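PDB 5ZRU: alpha-1,3-glucanase from Bacillus circulans, which probably hydrolyses alpha-1,3-glucan as a family GH87 enzyme, the chain here being its catalytic unit, with bound calcium and zinc ions. Local coordinates for residues Ala212-Gly217 with Asn240-Ile245; Ile434-Val439 with Ile451-Thr456; Ser464-Asn469 with Thr530-Ser535. All coordinates share one frame; numbering follows the deposited sequence.

Contact 1. Residues Ala212-Gly217 with Asn240-Ile245; sequences AAVTSG and NKINNI
Val214, near the end of helix 203-216, packs on Ile242 and Ile245 in a small apolar contact between that helix and the chain leading into strand 245-249. Only 141 Å² is buried in all, and the closest CA atoms, those of Val214 and Ile245, are 6.7 Å apart. One methyl does the work. CG2 of Val214 lies 3.7 Å from CD1 of Ile242, and the same methyl is 4.0 Å from CD1 of Ile245, so it touches the ends of two buried isoleucines. With chi1 at 168° the other methyl, CG1, takes the place opposite the backbone N, and CG2 is turned beside that N, toward the isoleucines. The side chains of Val214 and Ile242 run across each other at a slant, with CG1 and CG2 of Ile242 also near the same valine methyl. Val210, one turn earlier in the helix, touches both isoleucines and continues the apolar stripe.

A water supplies the polar part: it donates to Asn244 O at 2.7 Å and, weakly, to Ala213 O at 3.5 Å, linking the two backbones where no direct hydrogen bond does. The helix gives way at Gly217, with positive phi (66°); Ser216 OG and Ser216 N reach Ala212 O from opposite faces of its carbonyl plane. Ile245 in turn shares backbone hydrogen bonds with Gln276 and Asp278, the latter a zinc ligand. A helix set beside the first coils in this way is consistent with the N-terminal cap of a right-handed parallel beta-helix, the pectate-lyase-like fold.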
loop_
_atom_site.group_PDB
_atom_site.type_symbol
_atom_site.label_atom_id
_atom_site.label_comp_id
_atom_site.label_asym_id
_atom_site.label_seq_id
_atom_site.Cartn_x
_atom_site.Cartn_y
_atom_site.Cartn_z
ATOM N N ALA A 212 25.965 13.234 15.925
ATOM C CA ALA A 212 27.343 13.206 15.444
ATOM C C ALA A 212 27.403 13.335 13.929
ATOM O O ALA A 212 28.305 13.992 13.392
ATOM C CB ALA A 212 28.035 11.929 15.895
ATOM N N ALA A 213 26.458 12.701 13.225
ATOM C CA ALA A 213 26.402 12.818 11.774
ATOM C C ALA A 213 26.158 14.261 11.362
ATOM O O ALA A 213 26.820 14.780 10.459
ATOM C CB ALA A 213 25.310 11.904 11.211
ATOM N N VAL A 214 25.209 14.926 12.022
ATOM C CA VAL A 214 24.897 16.307 11.676
ATOM C C VAL A 214 26.072 17.216 12.005
ATOM O O VAL A 214 26.429 18.095 11.215
ATOM C CB VAL A 214 23.610 16.755 12.391
ATOM C CG1 VAL A 214 23.429 18.267 12.283
ATOM C CG2 VAL A 214 22.403 16.031 11.802
ATOM N N THR A 215 26.701 17.009 13.163
ATOM C CA THR A 215 27.843 17.836 13.541
ATOM C C THR A 215 29.012 17.651 12.577
ATOM O O THR A 215 29.689 18.622 12.219
ATOM C CB THR A 215 28.267 17.515 14.977
ATOM O OG1 THR A 215 27.291 18.043 15.888
ATOM C CG2 THR A 215 29.631 18.128 15.297
ATOM N N SER A 216 29.255 16.419 12.125
ATOM C CA SER A 216 30.432 16.137 11.314
ATOM C C SER A 216 30.172 16.219 9.819
ATOM O O SER A 216 31.129 16.166 9.037
ATOM C CB SER A 216 30.989 14.754 11.651
ATOM O OG SER A 216 30.045 13.745 11.332
ATOM N N GLY A 217 28.918 16.369 9.406
ATOM C CA GLY A 217 28.585 16.282 8.000
ATOM C C GLY A 217 28.797 14.915 7.393
ATOM O O GLY A 217 28.996 14.814 6.179
ATOM N N ASN A 240 15.207 22.985 16.530
ATOM C CA ASN A 240 16.551 22.841 15.963
ATOM C C ASN A 240 16.452 21.865 14.794
ATOM O O ASN A 240 16.763 20.678 14.930
ATOM C CB ASN A 240 17.544 22.371 17.022
ATOM C CG ASN A 240 18.983 22.443 16.545
ATOM O OD1 ASN A 240 19.310 23.205 15.630
ATOM N ND2 ASN A 240 19.853 21.650 17.163
ATOM N N LYS A 241 16.002 22.368 13.651
ATOM C CA LYS A 241 15.795 21.511 12.495
ATOM C C LYS A 241 17.135 21.179 11.847
ATOM O O LYS A 241 18.106 21.933 11.961
ATOM C CB LYS A 241 14.839 22.175 11.495
ATOM C CG LYS A 241 13.375 22.100 11.962
ATOM C CD LYS A 241 12.360 22.593 10.942
ATOM C CE LYS A 241 12.233 24.106 10.979
ATOM N NZ LYS A 241 11.830 24.624 12.322
ATOM N N ILE A 242 17.187 20.011 11.185
ATOM C CA ILE A 242 18.382 19.529 10.499
ATOM C C ILE A 242 18.392 20.070 9.076
ATOM O O ILE A 242 17.357 20.090 8.401
ATOM C CB ILE A 242 18.432 17.987 10.512
ATOM C CG1 ILE A 242 18.798 17.488 11.913
ATOM C CG2 ILE A 242 19.441 17.455 9.488
ATOM C CD1 ILE A 242 18.704 15.979 12.077
ATOM N N ASN A 243 19.564 20.515 8.617
ATOM C CA ASN A 243 19.712 20.982 7.244
ATOM C C ASN A 243 19.733 19.801 6.283
ATOM O O ASN A 243 18.753 19.560 5.579
ATOM C CB ASN A 243 20.982 21.834 7.091
ATOM C CG ASN A 243 20.833 23.234 7.694
ATOM O OD1 ASN A 243 19.785 23.863 7.579
ATOM N ND2 ASN A 243 21.891 23.723 8.331
ATOM N N ASN A 244 20.833 19.050 6.246
ATOM C CA ASN A 244 20.948 17.906 5.352
ATOM C C ASN A 244 21.389 16.676 6.130
ATOM O O ASN A 244 22.219 16.770 7.038
ATOM C CB ASN A 244 21.946 18.194 4.218
ATOM C CG ASN A 244 21.609 19.462 3.460
ATOM O OD1 ASN A 244 20.611 19.516 2.742
ATOM N ND2 ASN A 244 22.452 20.492 3.603
ATOM N N ILE A 245 20.853 15.515 5.771
ATOM C CA ILE A 245 21.290 14.289 6.432
ATOM C C ILE A 245 21.078 13.111 5.492
ATOM O O ILE A 245 20.084 13.045 4.762
ATOM C CB ILE A 245 20.582 14.090 7.795
ATOM C CG1 ILE A 245 21.230 12.933 8.567
ATOM C CG2 ILE A 245 19.059 13.883 7.630
ATOM C CD1 ILE A 245 20.746 12.815 10.014
HETATM O O HOH W 1 24.244 15.420 8.228
#

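Contact 2. Residues Ile434-Val439 with Ile451-Thr456; sequences IRMNTV and IVFSDT
Phe453 and Ile434 form the main apolar contact here, with Met436 and Ile451 extending it between two segments on different faces of the solenoid. The CA atoms stay far apart, 9.0 Å between Ile434 and Phe453, and no hydrogen bond crosses, so side chains alone bridge the interior. The touching parts of the segments run nearly antiparallel.

The first kind of interaction is CH-pi. CG2 of Ile434 sits over one face of the Phe453 ring, 3.9 Å from its centroid and 29° off the normal, displaced toward the CE2 side, where the distance from Ile434 CG2 to Phe453 CE2 is 3.4 Å. CG1 of the isoleucine sits beside the backbone N (chi1 -69°) and CG2 anti to it, an arrangement in which CG2 and CD1 both reach the ring; Ile434 CD1 comes to 3.6 Å from Phe453 CD2.

The second is Met-aromatic. Met436 SD approaches the ring edge, 80° off the normal, and is 3.8 Å from Phe453 CE1; face and edge of one ring are thus taken by residues two apart in the chain.

Third come plain aliphatic contacts. The Met436 chain bends at chi3, which carries its CE to meet CD1 of Ile451 tip to tip at 3.8 Å.

Further rings extend the core: Phe489 lies nearly parallel to Phe453, and Phe412 meets it at a more tilted angle. Arg435 salt-bridges Asp376, and Asn437 OD1 accepts from Val439 N in an Asx turn. Inward-facing isoleucine, methionine and phenylalanine rings that meet, packed inside the coil between its faces, are characteristic of the core of a parallel beta-helix.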
loop_
_atom_site.group_PDB
_atom_site.type_symbol
_atom_site.label_atom_id
_atom_site.label_comp_id
_atom_site.label_asym_id
_atom_site.label_seq_id
_atom_site.Cartn_x
_atom_site.Cartn_y
_atom_site.Cartn_z
ATOM N N ILE A 434 -8.859 3.765 -8.607
ATOM C CA ILE A 434 -8.624 5.201 -8.648
ATOM C C ILE A 434 -9.871 5.895 -8.120
ATOM O O ILE A 434 -10.985 5.563 -8.538
ATOM C CB ILE A 434 -8.336 5.694 -10.080
ATOM C CG1 ILE A 434 -6.987 5.192 -10.585
ATOM C CG2 ILE A 434 -8.399 7.221 -10.148
ATOM C CD1 ILE A 434 -6.836 5.364 -12.081
ATOM N N ARG A 435 -9.691 6.873 -7.226
ATOM C CA ARG A 435 -10.823 7.684 -6.811
ATOM C C ARG A 435 -10.410 9.146 -6.705
ATOM O O ARG A 435 -9.243 9.478 -6.465
ATOM C CB ARG A 435 -11.443 7.199 -5.484
ATOM C CG ARG A 435 -10.704 7.616 -4.212
ATOM C CD ARG A 435 -11.475 7.147 -2.982
ATOM N NE ARG A 435 -10.747 7.431 -1.746
ATOM C CZ ARG A 435 -11.329 7.576 -0.560
ATOM N NH1 ARG A 435 -12.649 7.466 -0.446
ATOM N NH2 ARG A 435 -10.592 7.838 0.514
ATOM N N MET A 436 -11.383 10.020 -6.930
ATOM C CA MET A 436 -11.252 11.431 -6.601
ATOM C C MET A 436 -12.528 11.833 -5.883
ATOM O O MET A 436 -13.610 11.382 -6.261
ATOM C CB MET A 436 -11.052 12.288 -7.850
ATOM C CG MET A 436 -9.844 11.887 -8.700
ATOM S SD MET A 436 -9.687 12.908 -10.188
ATOM C CE MET A 436 -9.323 14.517 -9.497
ATOM N N ASN A 437 -12.409 12.651 -4.842
ATOM C CA ASN A 437 -13.610 13.254 -4.273
ATOM C C ASN A 437 -13.252 14.624 -3.717
ATOM O O ASN A 437 -12.081 15.004 -3.654
ATOM C CB ASN A 437 -14.283 12.345 -3.220
ATOM C CG ASN A 437 -13.484 12.182 -1.924
ATOM O OD1 ASN A 437 -12.862 13.110 -1.418
ATOM N ND2 ASN A 437 -13.542 10.972 -1.358
ATOM N N THR A 438 -14.288 15.372 -3.327
ATOM C CA THR A 438 -14.111 16.656 -2.662
ATOM C C THR A 438 -14.676 16.613 -1.243
ATOM O O THR A 438 -15.136 17.629 -0.716
ATOM C CB THR A 438 -14.746 17.789 -3.477
ATOM O OG1 THR A 438 -16.126 17.489 -3.753
ATOM C CG2 THR A 438 -14.015 17.959 -4.814
ATOM N N VAL A 439 -14.615 15.441 -0.596
ATOM C CA VAL A 439 -15.233 15.286 0.723
ATOM C C VAL A 439 -14.376 15.803 1.875
ATOM O O VAL A 439 -14.896 15.986 2.981
ATOM C CB VAL A 439 -15.608 13.805 0.943
ATOM C CG1 VAL A 439 -14.418 13.015 1.450
ATOM C CG2 VAL A 439 -16.793 13.683 1.897
ATOM N N ILE A 451 -5.364 17.394 -14.259
ATOM C CA ILE A 451 -4.860 16.178 -13.635
ATOM C C ILE A 451 -4.947 15.060 -14.664
ATOM O O ILE A 451 -5.900 15.009 -15.449
ATOM C CB ILE A 451 -5.679 15.854 -12.362
ATOM C CG1 ILE A 451 -5.270 16.783 -11.214
ATOM C CG2 ILE A 451 -5.592 14.363 -11.979
ATOM C CD1 ILE A 451 -6.221 16.733 -10.011
ATOM N N VAL A 452 -3.943 14.180 -14.688
ATOM C CA VAL A 452 -3.839 13.153 -15.719
ATOM C C VAL A 452 -3.674 11.786 -15.069
ATOM O O VAL A 452 -2.832 11.615 -14.180
ATOM C CB VAL A 452 -2.658 13.425 -16.672
ATOM C CG1 VAL A 452 -2.429 12.227 -17.585
ATOM C CG2 VAL A 452 -2.915 14.680 -17.487
ATOM N N PHE A 453 -4.457 10.811 -15.538
ATOM C CA PHE A 453 -4.220 9.390 -15.297
ATOM C C PHE A 453 -3.940 8.739 -16.641
ATOM O O PHE A 453 -4.692 8.953 -17.598
ATOM C CB PHE A 453 -5.431 8.704 -14.653
ATOM C CG PHE A 453 -5.791 9.236 -13.290
ATOM C CD1 PHE A 453 -6.637 10.328 -13.152
ATOM C CD2 PHE A 453 -5.292 8.628 -12.148
ATOM C CE1 PHE A 453 -6.978 10.807 -11.901
ATOM C CE2 PHE A 453 -5.624 9.106 -10.889
ATOM C CZ PHE A 453 -6.473 10.196 -10.764
ATOM N N SER A 454 -2.876 7.946 -16.733
ATOM C CA SER A 454 -2.611 7.343 -18.031
ATOM C C SER A 454 -1.876 6.026 -17.881
ATOM O O SER A 454 -1.266 5.737 -16.845
ATOM C CB SER A 454 -1.793 8.267 -18.941
ATOM O OG SER A 454 -0.416 8.184 -18.608
ATOM N N ASP A 455 -1.952 5.237 -18.951
ATOM C CA ASP A 455 -1.099 4.078 -19.163
ATOM C C ASP A 455 -1.180 3.117 -17.987
ATOM O O ASP A 455 -0.176 2.745 -17.387
ATOM C CB ASP A 455 0.340 4.530 -19.431
ATOM C CG ASP A 455 0.457 5.302 -20.727
ATOM O OD1 ASP A 455 0.475 4.651 -21.792
ATOM O OD2 ASP A 455 0.490 6.553 -20.682
ATOM N N THR A 456 -2.399 2.724 -17.640
ATOM C CA THR A 456 -2.599 2.036 -16.372
ATOM C C THR A 456 -3.532 0.855 -16.574
ATOM O O THR A 456 -4.517 0.953 -17.307
ATOM C CB THR A 456 -3.147 3.004 -15.313
ATOM O OG1 THR A 456 -2.115 3.931 -14.943
ATOM C CG2 THR A 456 -3.628 2.260 -14.055
#

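Contact 3. Residues Ser464-Asn469 with Thr530-Ser535; sequences SRDLYN and TSRFSS
Arg532, Tyr468 and Asn469 bring most of the surface buried between these two loops. The guanidinium of Arg532 lies beside Tyr468: CB of the tyrosine stands over one of its faces, 3.5 Å from Arg532 NH1, while the ring plane is turned 25° from that of the guanidinium and the two side chains point the same way. On the opposite face CE1 of Phe533 packs, 3.5 Å above the plane, leaving the arginine sandwiched. Its chain is extended from CG to NE, with CG across from the backbone N (chi1 175°), and this reach brings the guanidinium to Tyr468 CB. Nearer the backbone, Asn469 O is 4.0 Å from Arg532 CB.

Asp466 completes the group without touching the arginine directly. Its OD2 is 4.1 Å from Arg532 NH1, beyond a salt bridge, but water 2 joins them, donating to OD2 and accepting from NH1 at 2.9 Å each. Asp466 also salt-bridges Arg472, and its OD1 accepts from Tyr468 N, forming an Asx turn within a type I turn; Tyr468 OH bonds Asp122.

The loops thus meet by van der Waals packing on the guanidinium plus a water bridge, which implies that the charge of Arg532 is probably offset by Asp466 through water rather than by direct contact.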
loop_
_atom_site.group_PDB
_atom_site.type_symbol
_atom_site.label_atom_id
_atom_site.label_comp_id
_atom_site.label_asym_id
_atom_site.label_seq_id
_atom_site.Cartn_x
_atom_site.Cartn_y
_atom_site.Cartn_z
ATOM N N SER A 464 -19.147 -3.542 -4.856
ATOM C CA SER A 464 -20.539 -3.289 -4.510
ATOM C C SER A 464 -20.725 -2.965 -3.032
ATOM O O SER A 464 -21.844 -2.636 -2.619
ATOM C CB SER A 464 -21.415 -4.503 -4.877
ATOM O OG SER A 464 -21.597 -4.616 -6.286
ATOM N N ARG A 465 -19.673 -3.054 -2.219
ATOM C CA ARG A 465 -19.828 -2.846 -0.771
ATOM C C ARG A 465 -18.604 -2.141 -0.184
ATOM O O ARG A 465 -17.683 -2.789 0.324
ATOM C CB ARG A 465 -20.086 -4.169 -0.070
ATOM C CG ARG A 465 -20.557 -3.957 1.358
ATOM C CD ARG A 465 -20.608 -5.238 2.141
ATOM N NE ARG A 465 -21.151 -4.986 3.475
ATOM C CZ ARG A 465 -21.275 -5.920 4.411
ATOM N NH1 ARG A 465 -20.883 -7.152 4.155
ATOM N NH2 ARG A 465 -21.782 -5.616 5.598
ATOM N N ASP A 466 -18.615 -0.813 -0.221
ATOM C CA ASP A 466 -17.642 -0.049 0.545
ATOM C C ASP A 466 -18.111 -0.015 1.999
ATOM O O ASP A 466 -19.010 -0.760 2.398
ATOM C CB ASP A 466 -17.423 1.334 -0.070
ATOM C CG ASP A 466 -18.649 2.235 -0.007
ATOM O OD1 ASP A 466 -19.680 1.850 0.578
ATOM O OD2 ASP A 466 -18.555 3.366 -0.536
ATOM N N LEU A 467 -17.516 0.853 2.813
ATOM C CA LEU A 467 -17.878 0.882 4.226
ATOM C C LEU A 467 -19.210 1.575 4.484
ATOM O O LEU A 467 -19.658 1.605 5.639
ATOM C CB LEU A 467 -16.764 1.546 5.035
ATOM C CG LEU A 467 -15.464 0.725 5.019
ATOM C CD1 LEU A 467 -14.387 1.434 5.814
ATOM C CD2 LEU A 467 -15.715 -0.669 5.595
ATOM N N TYR A 468 -19.830 2.141 3.445
ATOM C CA TYR A 468 -21.187 2.673 3.486
ATOM C C TYR A 468 -22.176 1.727 2.810
ATOM O O TYR A 468 -23.301 2.129 2.485
ATOM C CB TYR A 468 -21.220 4.067 2.853
ATOM C CG TYR A 468 -20.136 4.921 3.444
ATOM C CD1 TYR A 468 -20.283 5.472 4.709
ATOM C CD2 TYR A 468 -18.933 5.125 2.767
ATOM C CE1 TYR A 468 -19.274 6.217 5.284
ATOM C CE2 TYR A 468 -17.922 5.886 3.328
ATOM C CZ TYR A 468 -18.095 6.424 4.589
ATOM O OH TYR A 468 -17.091 7.173 5.164
ATOM N N ASN A 469 -21.769 0.473 2.609
ATOM C CA ASN A 469 -22.619 -0.553 2.006
ATOM C C ASN A 469 -23.065 -0.153 0.601
ATOM O O ASN A 469 -24.180 -0.462 0.175
ATOM C CB ASN A 469 -23.828 -0.849 2.897
ATOM C CG ASN A 469 -23.499 -1.784 4.041
ATOM O OD1 ASN A 469 -22.334 -2.110 4.288
ATOM N ND2 ASN A 469 -24.535 -2.229 4.754
ATOM N N THR A 530 -28.286 -5.222 -6.033
ATOM C CA THR A 530 -28.736 -4.164 -5.139
ATOM C C THR A 530 -27.824 -2.950 -5.268
ATOM O O THR A 530 -26.650 -3.064 -5.634
ATOM C CB THR A 530 -28.771 -4.658 -3.689
ATOM O OG1 THR A 530 -27.498 -5.215 -3.340
ATOM C CG2 THR A 530 -29.823 -5.740 -3.519
ATOM N N SER A 531 -28.376 -1.775 -4.967
ATOM C CA SER A 531 -27.659 -0.526 -5.182
ATOM C C SER A 531 -27.919 0.437 -4.035
ATOM O O SER A 531 -29.062 0.607 -3.593
ATOM C CB SER A 531 -28.067 0.125 -6.521
ATOM O OG SER A 531 -27.509 1.425 -6.669
ATOM N N ARG A 532 -26.847 1.066 -3.553
ATOM C CA ARG A 532 -27.006 2.157 -2.601
ATOM C C ARG A 532 -27.660 3.362 -3.260
ATOM O O ARG A 532 -28.614 3.935 -2.723
ATOM C CB ARG A 532 -25.649 2.547 -2.015
ATOM C CG ARG A 532 -25.688 3.776 -1.080
ATOM C CD ARG A 532 -24.270 4.169 -0.688
ATOM N NE ARG A 532 -24.196 5.316 0.212
ATOM C CZ ARG A 532 -23.075 5.986 0.466
ATOM N NH1 ARG A 532 -21.941 5.638 -0.135
ATOM N NH2 ARG A 532 -23.081 7.013 1.305
ATOM N N PHE A 533 -27.175 3.747 -4.443
ATOM C CA PHE A 533 -27.514 5.045 -5.007
ATOM C C PHE A 533 -28.700 5.021 -5.955
ATOM O O PHE A 533 -29.347 6.061 -6.129
ATOM C CB PHE A 533 -26.316 5.629 -5.762
ATOM C CG PHE A 533 -25.124 5.894 -4.898
ATOM C CD1 PHE A 533 -25.197 6.810 -3.847
ATOM C CD2 PHE A 533 -23.926 5.242 -5.139
ATOM C CE1 PHE A 533 -24.087 7.066 -3.049
ATOM C CE2 PHE A 533 -22.815 5.490 -4.340
ATOM C CZ PHE A 533 -22.895 6.404 -3.301
ATOM N N SER A 534 -29.002 3.884 -6.573
ATOM C CA SER A 534 -29.923 3.871 -7.697
ATOM C C SER A 534 -30.838 2.666 -7.580
ATOM O O SER A 534 -30.858 1.955 -6.567
ATOM C CB SER A 534 -29.164 3.838 -9.032
ATOM O OG SER A 534 -28.026 4.675 -8.993
ATOM N N SER A 535 -31.611 2.449 -8.634
ATOM C CA SER A 535 -32.404 1.247 -8.738
ATOM C C SER A 535 -31.486 0.059 -9.012
ATOM O O SER A 535 -30.348 0.239 -9.462
ATOM C CB SER A 535 -33.432 1.413 -9.850
ATOM O OG SER A 535 -32.803 1.908 -11.012
HETATM O O HOH W 2 -20.927 3.779 -2.068
#

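In the fold
All three contacts belong to the catalytic D2 region, but they occupy different layers of it. Contact 2 is fully buried, its chemistry wholly apolar and aromatic. Contact 1 is buried but peripheral, about 38 Å away between centres; its aliphatic touch resembles that of contact 2, yet it sets a helix rather than a strand against the coils and adds a water. Contact 3, partly exposed, is on the other side of the chain's centre, about 52 Å from contact 1 between centres, and joins loops by guanidinium packing plus water. Strand 451-459, which supplies residues 451-456, leads into the loop holding 464-469, so contacts 2 and 3 are neighbours, their nearest atoms about 7 Å apart.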